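Local coordinates for Acarbose/maltose binding protein GacH (Streptomyces glaucescens, PDB 3K01) that binds the pseudo-oligosaccharide acarbose and an acarbose homolog as the solute receptor of an ABC transporter, and probably also binds maltose, at residues D97-I101 / G102-P106; P106-T110 / P111-D115; E150-K154 / A155-V159; K226-D230 / S231-I235. One frame throughout, in Å; residues are numbered along the deposited sequence.

The four contacts are worked examples of how a chain is steered out of a helix or round a turn by bonds between near neighbours. Interactions 1 and 3 close their helices with Schellman motifs, interaction 4 uses a related exit through a lysine of positive phi, and interaction 2 lies in a loop and is built on a type II beta turn. Interactions 1 and 2 run on from each other through Pro106, their centres about 16 Å apart. Interactions 3 and 4 lie across the chain's centre from them, with about 19 Å between their own centres; about 49 Å separates the centres of interactions 1 and 3. That division is consistent with the two-lobed fold of solute-binding proteins.

Interaction 1: residues D97-I101 / G102-P106; sequences DFASI and GYLAP
The carbonyl oxygen of Phe98 is gripped by two backbone N-H groups that approach from opposite faces of its plane. Tyr103 N binds Phe98 O at 3.1 Å, and Ile101 N completes the pair at 3.3 Å. With the bond from Gly102 N to Ala99 O (3.0 Å), whose donor stands above the carbonyl plane, this forms a Schellman motif that ends helix 92-100. Gly102 supplies the positive phi (83°) that reverses the backbone. Ala99 O also accepts from a water that in turn takes the N-H of Leu104, so this water bridges the last helical turn to Leu104. Leu104 then folds back: its CG lies 3.6 Å from Phe98 CB, and its CD1 reaches towards the methyl of Ala99. Helix 67-79 lies alongside, with Phe74 meeting the ring of Phe98 and touching Tyr103. Ile101 lies over one face of the Tyr103 ring, on its CD2/CE2 half. A chi1 of 58° brings its CG1 over the ring in a CH-pi contact, 4.1 Å from the centroid. Beyond it, Ile101 CD1 drops towards the ring rim, 3.4 Å from Tyr103 CE2.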
loop_
_atom_site.group_PDB
_atom_site.type_symbol
_atom_site.label_atom_id
_atom_site.label_comp_id
_atom_site.label_asym_id
_atom_site.label_seq_id
_atom_site.Cartn_x
_atom_site.Cartn_y
_atom_site.Cartn_z
ATOM N N ASP A 97 -0.478 7.248 -13.076
ATOM C CA ASP A 97 0.402 6.751 -14.138
ATOM C C ASP A 97 -0.436 6.648 -15.429
ATOM O O ASP A 97 -0.138 7.297 -16.448
ATOM C CB ASP A 97 0.989 5.394 -13.696
ATOM C CG ASP A 97 2.030 4.837 -14.635
ATOM O OD1 ASP A 97 2.446 5.544 -15.579
ATOM O OD2 ASP A 97 2.412 3.676 -14.381
ATOM N N PHE A 98 -1.501 5.863 -15.405
ATOM C CA PHE A 98 -2.303 5.639 -16.623
ATOM C C PHE A 98 -3.058 6.902 -17.023
ATOM O O PHE A 98 -3.186 7.180 -18.216
ATOM C CB PHE A 98 -3.316 4.527 -16.378
ATOM C CG PHE A 98 -2.727 3.150 -16.120
ATOM C CD1 PHE A 98 -1.462 2.763 -16.559
ATOM C CD2 PHE A 98 -3.509 2.227 -15.472
ATOM C CE1 PHE A 98 -0.990 1.461 -16.284
ATOM C CE2 PHE A 98 -3.053 0.935 -15.200
ATOM C CZ PHE A 98 -1.787 0.560 -15.608
ATOM N N ALA A 99 -3.582 7.666 -16.070
ATOM C CA ALA A 99 -4.363 8.859 -16.443
ATOM C C ALA A 99 -3.462 9.908 -17.084
ATOM O O ALA A 99 -3.906 10.629 -18.006
ATOM C CB ALA A 99 -5.091 9.430 -15.250
ATOM N N SER A 100 -2.227 10.022 -16.602
ATOM C CA SER A 100 -1.302 11.021 -17.100
ATOM C C SER A 100 -0.939 10.820 -18.551
ATOM O O SER A 100 -0.428 11.766 -19.174
ATOM C CB SER A 100 -0.014 11.052 -16.273
ATOM O OG SER A 100 0.771 9.904 -16.548
ATOM N N ILE A 101 -1.146 9.610 -19.072
ATOM C CA ILE A 101 -0.878 9.313 -20.496
ATOM C C ILE A 101 -2.153 9.031 -21.289
ATOM O O ILE A 101 -2.114 8.493 -22.390
ATOM C CB ILE A 101 0.191 8.227 -20.687
ATOM C CG1 ILE A 101 -0.214 6.929 -19.984
ATOM C CG2 ILE A 101 1.537 8.733 -20.152
ATOM C CD1 ILE A 101 0.794 5.799 -20.190
ATOM N N GLY A 102 -3.276 9.473 -20.730
ATOM C CA GLY A 102 -4.513 9.550 -21.504
ATOM C C GLY A 102 -5.278 8.242 -21.599
ATOM O O GLY A 102 -6.194 8.101 -22.429
ATOM N N TYR A 103 -4.948 7.237 -20.788
ATOM C CA TYR A 103 -5.567 5.919 -20.969
ATOM C C TYR A 103 -6.788 5.602 -20.094
ATOM O O TYR A 103 -7.376 4.521 -20.259
ATOM C CB TYR A 103 -4.528 4.821 -20.761
ATOM C CG TYR A 103 -3.409 4.769 -21.766
ATOM C CD1 TYR A 103 -3.552 5.274 -23.058
ATOM C CD2 TYR A 103 -2.215 4.153 -21.427
ATOM C CE1 TYR A 103 -2.457 5.192 -23.969
ATOM C CE2 TYR A 103 -1.156 4.061 -22.314
ATOM C CZ TYR A 103 -1.290 4.573 -23.569
ATOM O OH TYR A 103 -0.236 4.497 -24.469
ATOM N N LEU A 104 -7.159 6.519 -19.201
ATOM C CA LEU A 104 -8.315 6.295 -18.326
ATOM C C LEU A 104 -9.465 7.227 -18.617
ATOM O O LEU A 104 -9.261 8.431 -18.813
ATOM C CB LEU A 104 -7.919 6.353 -16.837
ATOM C CG LEU A 104 -6.817 5.385 -16.384
ATOM C CD1 LEU A 104 -6.651 5.478 -14.868
ATOM C CD2 LEU A 104 -7.109 3.957 -16.821
ATOM N N ALA A 105 -10.669 6.669 -18.611
ATOM C CA ALA A 105 -11.876 7.489 -18.767
ATOM C C ALA A 105 -12.155 8.275 -17.498
ATOM O O ALA A 105 -12.096 7.727 -16.399
ATOM C CB ALA A 105 -13.070 6.579 -19.055
ATOM N N PRO A 106 -12.490 9.564 -17.611
ATOM C CA PRO A 106 -12.866 10.281 -16.385
ATOM C C PRO A 106 -14.248 9.841 -15.909
ATOM O O PRO A 106 -15.139 9.589 -16.727
ATOM C CB PRO A 106 -12.905 11.742 -16.848
ATOM C CG PRO A 106 -13.262 11.664 -18.309
ATOM C CD PRO A 106 -12.542 10.427 -18.814
HETATM O O HOH W 1 -6.567 9.444 -18.923
#

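Interaction 2: residues P106-T110 / P111-D115; sequences PLDGT and PALDD
The Thr110-Pro111 peptide brings Pro111 CD to 3.3 Å from Thr110 CB, tighter than an ordinary van der Waals contact. With phi restricted by its ring, Pro111 is followed by an N-H that faces back. Ala112 N uses that position to donate to Thr110 OG1 at 3.1 Å, which makes an ST turn. The hydroxyl works in both directions, because the same OG1 donates to Leu107 O at 2.7 Å, closing the mouth of a type II beta turn from Leu107 to Thr110. The turn's own backbone bond, Thr110 N to Leu107 O, is weak, and the hydroxyl reinforces it. Thr110 can do this because chi1 of 78° sets OG1 between its backbone N and carbonyl carbon. The methyl of Ala112 also leans on Leu107, CB lying 4.1 Å from its CD2. Leu113 comes next and crosses Leu107 at about a right angle: its CD2 lies 3.9 Å from Leu107 CB, while its CD1 sits 3.4 Å from Leu107 O and close to the backbone of Asp108. At Asp114 the chain moves off, its carboxylate forming a salt bridge with Lys317. Two elements pack on this loop. Strand 132-148 supplies Thr133, whose N binds Asp108 OD2, and Val136, which touches Leu113, while Tyr313 of helix 309-320 packs on Leu107, Thr110 and Ala112.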
loop_
_atom_site.group_PDB
_atom_site.type_symbol
_atom_site.label_atom_id
_atom_site.label_comp_id
_atom_site.label_asym_id
_atom_site.label_seq_id
_atom_site.Cartn_x
_atom_site.Cartn_y
_atom_site.Cartn_z
ATOM N N PRO A 106 -12.490 9.564 -17.611
ATOM C CA PRO A 106 -12.866 10.281 -16.385
ATOM C C PRO A 106 -14.248 9.841 -15.909
ATOM O O PRO A 106 -15.139 9.589 -16.727
ATOM C CB PRO A 106 -12.905 11.742 -16.848
ATOM C CG PRO A 106 -13.262 11.664 -18.309
ATOM C CD PRO A 106 -12.542 10.427 -18.814
ATOM N N LEU A 107 -14.440 9.774 -14.601
ATOM C CA LEU A 107 -15.645 9.204 -14.042
ATOM C C LEU A 107 -16.545 10.242 -13.394
ATOM O O LEU A 107 -17.664 9.919 -13.006
ATOM C CB LEU A 107 -15.284 8.096 -13.042
ATOM C CG LEU A 107 -14.474 6.926 -13.593
ATOM C CD1 LEU A 107 -14.243 5.877 -12.503
ATOM C CD2 LEU A 107 -15.133 6.268 -14.799
ATOM N N ASP A 108 -16.080 11.485 -13.245
ATOM C CA ASP A 108 -16.965 12.518 -12.664
ATOM C C ASP A 108 -18.184 12.704 -13.523
ATOM O O ASP A 108 -18.118 12.647 -14.744
ATOM C CB ASP A 108 -16.241 13.841 -12.512
ATOM C CG ASP A 108 -14.954 13.680 -11.771
ATOM O OD1 ASP A 108 -14.977 13.571 -10.509
ATOM O OD2 ASP A 108 -13.943 13.528 -12.488
ATOM N N GLY A 109 -19.324 12.850 -12.874
ATOM C CA GLY A 109 -20.569 13.041 -13.601
ATOM C C GLY A 109 -20.970 11.806 -14.376
ATOM O O GLY A 109 -21.658 11.910 -15.395
ATOM N N THR A 110 -20.560 10.627 -13.901
ATOM C CA THR A 110 -20.989 9.356 -14.475
ATOM C C THR A 110 -21.577 8.481 -13.409
ATOM O O THR A 110 -21.306 8.681 -12.220
ATOM C CB THR A 110 -19.865 8.539 -15.142
ATOM O OG1 THR A 110 -19.084 7.879 -14.128
ATOM C CG2 THR A 110 -18.993 9.398 -16.041
ATOM N N PRO A 111 -22.383 7.507 -13.819
ATOM C CA PRO A 111 -23.020 6.586 -12.873
ATOM C C PRO A 111 -21.998 5.696 -12.172
ATOM O O PRO A 111 -22.355 4.937 -11.271
ATOM C CB PRO A 111 -23.924 5.740 -13.771
ATOM C CG PRO A 111 -24.246 6.632 -14.916
ATOM C CD PRO A 111 -23.017 7.464 -15.148
ATOM N N ALA A 112 -20.708 5.715 -12.523
ATOM C CA ALA A 112 -19.708 4.867 -11.837
ATOM C C ALA A 112 -19.515 5.205 -10.359
ATOM O O ALA A 112 -19.117 4.397 -9.577
ATOM C CB ALA A 112 -18.352 4.937 -12.554
ATOM N N LEU A 113 -19.752 6.449 -10.005
ATOM C CA LEU A 113 -19.402 6.983 -8.720
ATOM C C LEU A 113 -20.564 6.944 -7.740
ATOM O O LEU A 113 -20.431 7.331 -6.675
ATOM C CB LEU A 113 -18.831 8.432 -8.872
ATOM C CG LEU A 113 -17.610 8.610 -9.779
ATOM C CD1 LEU A 113 -17.094 9.995 -9.643
ATOM C CD2 LEU A 113 -16.506 7.591 -9.420
ATOM N N ASP A 114 -21.643 6.349 -8.096
ATOM C CA ASP A 114 -22.838 6.333 -7.217
ATOM C C ASP A 114 -22.617 5.901 -5.741
ATOM O O ASP A 114 -23.314 6.407 -4.890
ATOM C CB ASP A 114 -23.968 5.485 -7.830
ATOM C CG ASP A 114 -24.488 6.036 -9.161
ATOM O OD1 ASP A 114 -24.472 7.274 -9.340
ATOM O OD2 ASP A 114 -24.899 5.214 -10.019
ATOM N N ASP A 115 -21.650 5.064 -5.397
ATOM C CA ASP A 115 -21.424 4.889 -3.961
ATOM C C ASP A 115 -20.288 5.784 -3.474
ATOM O O ASP A 115 -19.131 5.544 -3.822
ATOM C CB ASP A 115 -21.115 3.425 -3.641
ATOM C CG ASP A 115 -22.330 2.530 -3.785
ATOM O OD1 ASP A 115 -23.458 3.062 -3.850
ATOM O OD2 ASP A 115 -22.254 1.285 -3.841
#

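Interaction 3: residues E150-K154 / A155-V159; sequences ELLTK and AGVEV
Leu152 joins the end of helix 149-155 to the loop that follows it, through its side chain and its carbonyl alike. Its CB lies 3.9 Å from Val157 CG2. One bond further out, CG makes the nearest approach between the two side chains, 3.7 Å from that same Val157 CG2, and the leucine and valine cross at about a right angle. With CG1 set opposite its carbonyl carbon (chi1 -58°), Val157 presents the other methyl, CG2, to the leucine. At the tip, Leu152 CD2 reaches the extended chain beyond, 4.0 Å from Val159 CA, with Val159 CG2 only slightly further away. The backbone holds this fold in a Schellman motif: Val157 N donates to Leu152 O at 3.0 Å, a fairly straight bond of 159°, and Gly156 N donates to Thr153 O at 3.0 Å from above the carbonyl plane. Gly156, with a phi of 81°, makes the reversal between them. One step earlier, Ala155 N still makes the ordinary helical bond to Leu151 O. Helix 163-177 packs against the exit, Ile173 touching both Leu152 and Ala155. Tyr147 of strand 132-148 meets Leu152 and Val159, and Ala255 of strand 254-259 lies against Leu151 and Leu152, so the helix end packs against a helix and two paired strands.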
loop_
_atom_site.group_PDB
_atom_site.type_symbol
_atom_site.label_atom_id
_atom_site.label_comp_id
_atom_site.label_asym_id
_atom_site.label_seq_id
_atom_site.Cartn_x
_atom_site.Cartn_y
_atom_site.Cartn_z
ATOM N N GLU A 150 5.527 -12.882 23.005
ATOM C CA GLU A 150 6.253 -13.542 24.080
ATOM C C GLU A 150 7.548 -12.812 24.389
ATOM O O GLU A 150 7.924 -12.698 25.550
ATOM C CB GLU A 150 6.510 -14.997 23.737
ATOM C CG GLU A 150 7.149 -15.773 24.876
ATOM C CD GLU A 150 8.655 -15.803 24.838
ATOM O OE1 GLU A 150 9.309 -15.566 23.784
ATOM O OE2 GLU A 150 9.235 -16.094 25.916
ATOM N N LEU A 151 8.273 -12.346 23.362
ATOM C CA LEU A 151 9.509 -11.624 23.650
ATOM C C LEU A 151 9.238 -10.305 24.347
ATOM O O LEU A 151 9.941 -9.930 25.289
ATOM C CB LEU A 151 10.344 -11.417 22.381
ATOM C CG LEU A 151 10.962 -12.686 21.777
ATOM C CD1 LEU A 151 11.646 -12.336 20.444
ATOM C CD2 LEU A 151 11.984 -13.323 22.724
ATOM N N LEU A 152 8.200 -9.595 23.925
ATOM C CA LEU A 152 7.888 -8.343 24.616
ATOM C C LEU A 152 7.406 -8.605 26.043
ATOM O O LEU A 152 7.761 -7.863 26.968
ATOM C CB LEU A 152 6.871 -7.493 23.855
ATOM C CG LEU A 152 7.445 -6.535 22.781
ATOM C CD1 LEU A 152 8.167 -7.263 21.645
ATOM C CD2 LEU A 152 6.358 -5.621 22.232
ATOM N N THR A 153 6.636 -9.670 26.231
ATOM C CA THR A 153 6.123 -10.006 27.560
ATOM C C THR A 153 7.276 -10.409 28.451
ATOM O O THR A 153 7.369 -9.942 29.608
ATOM C CB THR A 153 5.102 -11.142 27.456
ATOM O OG1 THR A 153 4.000 -10.672 26.706
ATOM C CG2 THR A 153 4.579 -11.541 28.847
ATOM N N LYS A 154 8.188 -11.241 27.947
ATOM C CA LYS A 154 9.326 -11.668 28.745
ATOM C C LYS A 154 10.145 -10.449 29.160
ATOM O O LYS A 154 10.610 -10.368 30.314
ATOM C CB LYS A 154 10.166 -12.689 27.988
ATOM C CG LYS A 154 11.351 -13.200 28.786
ATOM C CD LYS A 154 11.800 -14.544 28.265
ATOM C CE LYS A 154 12.674 -15.280 29.292
ATOM N NZ LYS A 154 11.881 -16.061 30.273
ATOM N N ALA A 155 10.282 -9.473 28.261
ATOM C CA ALA A 155 11.078 -8.279 28.532
ATOM C C ALA A 155 10.326 -7.276 29.412
ATOM O O ALA A 155 10.939 -6.323 29.927
ATOM C CB ALA A 155 11.483 -7.627 27.224
ATOM N N GLY A 156 9.012 -7.430 29.556
ATOM C CA GLY A 156 8.194 -6.532 30.369
ATOM C C GLY A 156 7.790 -5.228 29.708
ATOM O O GLY A 156 7.396 -4.270 30.383
ATOM N N VAL A 157 7.851 -5.167 28.376
ATOM C CA VAL A 157 7.634 -3.886 27.717
ATOM C C VAL A 157 6.299 -3.837 26.987
ATOM O O VAL A 157 5.765 -4.879 26.575
ATOM C CB VAL A 157 8.760 -3.553 26.724
ATOM C CG1 VAL A 157 10.118 -3.530 27.407
ATOM C CG2 VAL A 157 8.769 -4.523 25.563
ATOM N N GLU A 158 5.790 -2.619 26.808
ATOM C CA GLU A 158 4.617 -2.377 25.985
ATOM C C GLU A 158 5.054 -2.244 24.536
ATOM O O GLU A 158 6.203 -1.920 24.246
ATOM C CB GLU A 158 3.910 -1.075 26.380
ATOM C CG GLU A 158 3.460 -0.961 27.842
ATOM C CD GLU A 158 2.576 -2.102 28.313
ATOM O OE1 GLU A 158 2.727 -2.500 29.498
ATOM O OE2 GLU A 158 1.724 -2.591 27.529
ATOM N N VAL A 159 4.120 -2.471 23.621
ATOM C CA VAL A 159 4.373 -2.200 22.208
ATOM C C VAL A 159 4.726 -0.718 22.053
ATOM O O VAL A 159 3.998 0.135 22.538
ATOM C CB VAL A 159 3.088 -2.476 21.372
ATOM C CG1 VAL A 159 3.327 -2.179 19.909
ATOM C CG2 VAL A 159 2.620 -3.900 21.607
#

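Interaction 4: residues K226-D230 / S231-I235; sequences KDLVD and SKAAI
Asp227 O is held twice by one residue, for Ser231 donates both its backbone N (2.9 Å) and its hydroxyl OG (2.8 Å) to it, from opposite faces of the carbonyl plane. The hydroxyl gets there because chi1 of 68° turns it back towards the last turn of helix 216-230. Ser231 OG also receives a weak bond from Ala233 N. The arrangement is a helix C-terminal exit: Lys232, the first residue to leave the helical path, takes positive phi (77°) and donates its N to Val229 O at 3.0 Å, and Ala234 N donates to Leu228 O at 3.0 Å; both donors stand above the carbonyl planes. A water ties the exit further, donating to Val229 O and, at 2.6 Å, to Ala234 O. The latter oxygen also meets the CA-H of Val229 in a nearly straight contact, CA to O 3.5 Å. Apolar contacts surround these bonds: Leu228 rests its CB on the methyl of Ala234 (CB to CB 4.1 Å) and its CD2 on Ala233 CB at 4.0 Å. Beyond, Leu166 and Lys167 of helix 163-177 touch Leu228, and Lys167 forms a salt bridge with Asp227. Leu387 of helix 376-387 touches Val229, and the chain leaves as strand 234-235, running parallel to strand 180-183 with Ala234 against Leu182.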
loop_
_atom_site.group_PDB
_atom_site.type_symbol
_atom_site.label_atom_id
_atom_site.label_comp_id
_atom_site.label_asym_id
_atom_site.label_seq_id
_atom_site.Cartn_x
_atom_site.Cartn_y
_atom_site.Cartn_z
ATOM N N LYS A 226 19.599 5.559 10.576
ATOM C CA LYS A 226 20.988 5.253 10.930
ATOM C C LYS A 226 21.175 5.146 12.443
ATOM O O LYS A 226 21.920 4.278 12.913
ATOM C CB LYS A 226 21.897 6.341 10.358
ATOM C CG LYS A 226 23.418 6.050 10.473
ATOM C CD LYS A 226 23.795 4.696 9.918
ATOM C CE LYS A 226 25.302 4.569 9.717
ATOM N NZ LYS A 226 25.727 3.153 9.439
ATOM N N ASP A 227 20.498 5.990 13.195
ATOM C CA ASP A 227 20.563 5.921 14.645
ATOM C C ASP A 227 19.990 4.597 15.154
ATOM O O ASP A 227 20.525 4.023 16.115
ATOM C CB ASP A 227 19.824 7.095 15.315
ATOM C CG ASP A 227 19.733 6.939 16.831
ATOM O OD1 ASP A 227 20.765 7.081 17.503
ATOM O OD2 ASP A 227 18.633 6.685 17.309
ATOM N N LEU A 228 18.911 4.113 14.556
ATOM C CA LEU A 228 18.344 2.853 15.028
ATOM C C LEU A 228 19.339 1.712 14.902
ATOM O O LEU A 228 19.473 0.862 15.794
ATOM C CB LEU A 228 17.063 2.560 14.261
ATOM C CG LEU A 228 15.855 3.348 14.780
ATOM C CD1 LEU A 228 14.674 3.203 13.850
ATOM C CD2 LEU A 228 15.421 2.870 16.170
ATOM N N VAL A 229 20.101 1.713 13.836
ATOM C CA VAL A 229 21.106 0.666 13.641
ATOM C C VAL A 229 22.355 0.935 14.491
ATOM O O VAL A 229 22.846 0.027 15.186
ATOM C CB VAL A 229 21.437 0.482 12.133
ATOM C CG1 VAL A 229 22.472 -0.578 11.952
ATOM C CG2 VAL A 229 20.165 0.114 11.325
ATOM N N ASP A 230 22.838 2.172 14.513
ATOM C CA ASP A 230 24.051 2.487 15.283
ATOM C C ASP A 230 23.852 2.170 16.754
ATOM O O ASP A 230 24.777 1.692 17.418
ATOM C CB ASP A 230 24.365 3.974 15.220
ATOM C CG ASP A 230 25.024 4.388 13.955
ATOM O OD1 ASP A 230 25.497 3.536 13.177
ATOM O OD2 ASP A 230 25.093 5.636 13.777
ATOM N N SER A 231 22.667 2.464 17.277
ATOM C CA SER A 231 22.377 2.274 18.707
ATOM C C SER A 231 22.110 0.827 19.049
ATOM O O SER A 231 21.940 0.518 20.237
ATOM C CB SER A 231 21.156 3.102 19.116
ATOM O OG SER A 231 19.999 2.568 18.483
ATOM N N LYS A 232 22.048 -0.045 18.048
ATOM C CA LYS A 232 21.786 -1.474 18.236
ATOM C C LYS A 232 20.331 -1.813 18.510
ATOM O O LYS A 232 20.028 -2.983 18.788
ATOM C CB LYS A 232 22.705 -2.110 19.298
ATOM C CG LYS A 232 24.195 -1.902 18.976
ATOM C CD LYS A 232 25.087 -2.567 20.014
ATOM C CE LYS A 232 24.942 -1.887 21.345
ATOM N NZ LYS A 232 25.490 -2.750 22.434
ATOM N N ALA A 233 19.447 -0.829 18.422
ATOM C CA ALA A 233 18.015 -1.113 18.509
ATOM C C ALA A 233 17.549 -1.969 17.341
ATOM O O ALA A 233 16.572 -2.706 17.469
ATOM C CB ALA A 233 17.223 0.160 18.553
ATOM N N ALA A 234 18.219 -1.828 16.203
ATOM C CA ALA A 234 17.808 -2.494 14.970
ATOM C C ALA A 234 18.988 -3.079 14.263
ATOM O O ALA A 234 20.134 -2.615 14.434
ATOM C CB ALA A 234 17.115 -1.527 14.026
ATOM N N ILE A 235 18.709 -4.084 13.436
ATOM C CA ILE A 235 19.687 -4.589 12.483
ATOM C C ILE A 235 19.095 -4.459 11.071
ATOM O O ILE A 235 17.890 -4.299 10.891
ATOM C CB ILE A 235 20.084 -6.059 12.757
ATOM C CG1 ILE A 235 18.839 -6.954 12.860
ATOM C CG2 ILE A 235 20.969 -6.141 14.006
ATOM C CD1 ILE A 235 19.157 -8.456 12.911
HETATM O O HOH W 2 22.667 -2.753 14.980
#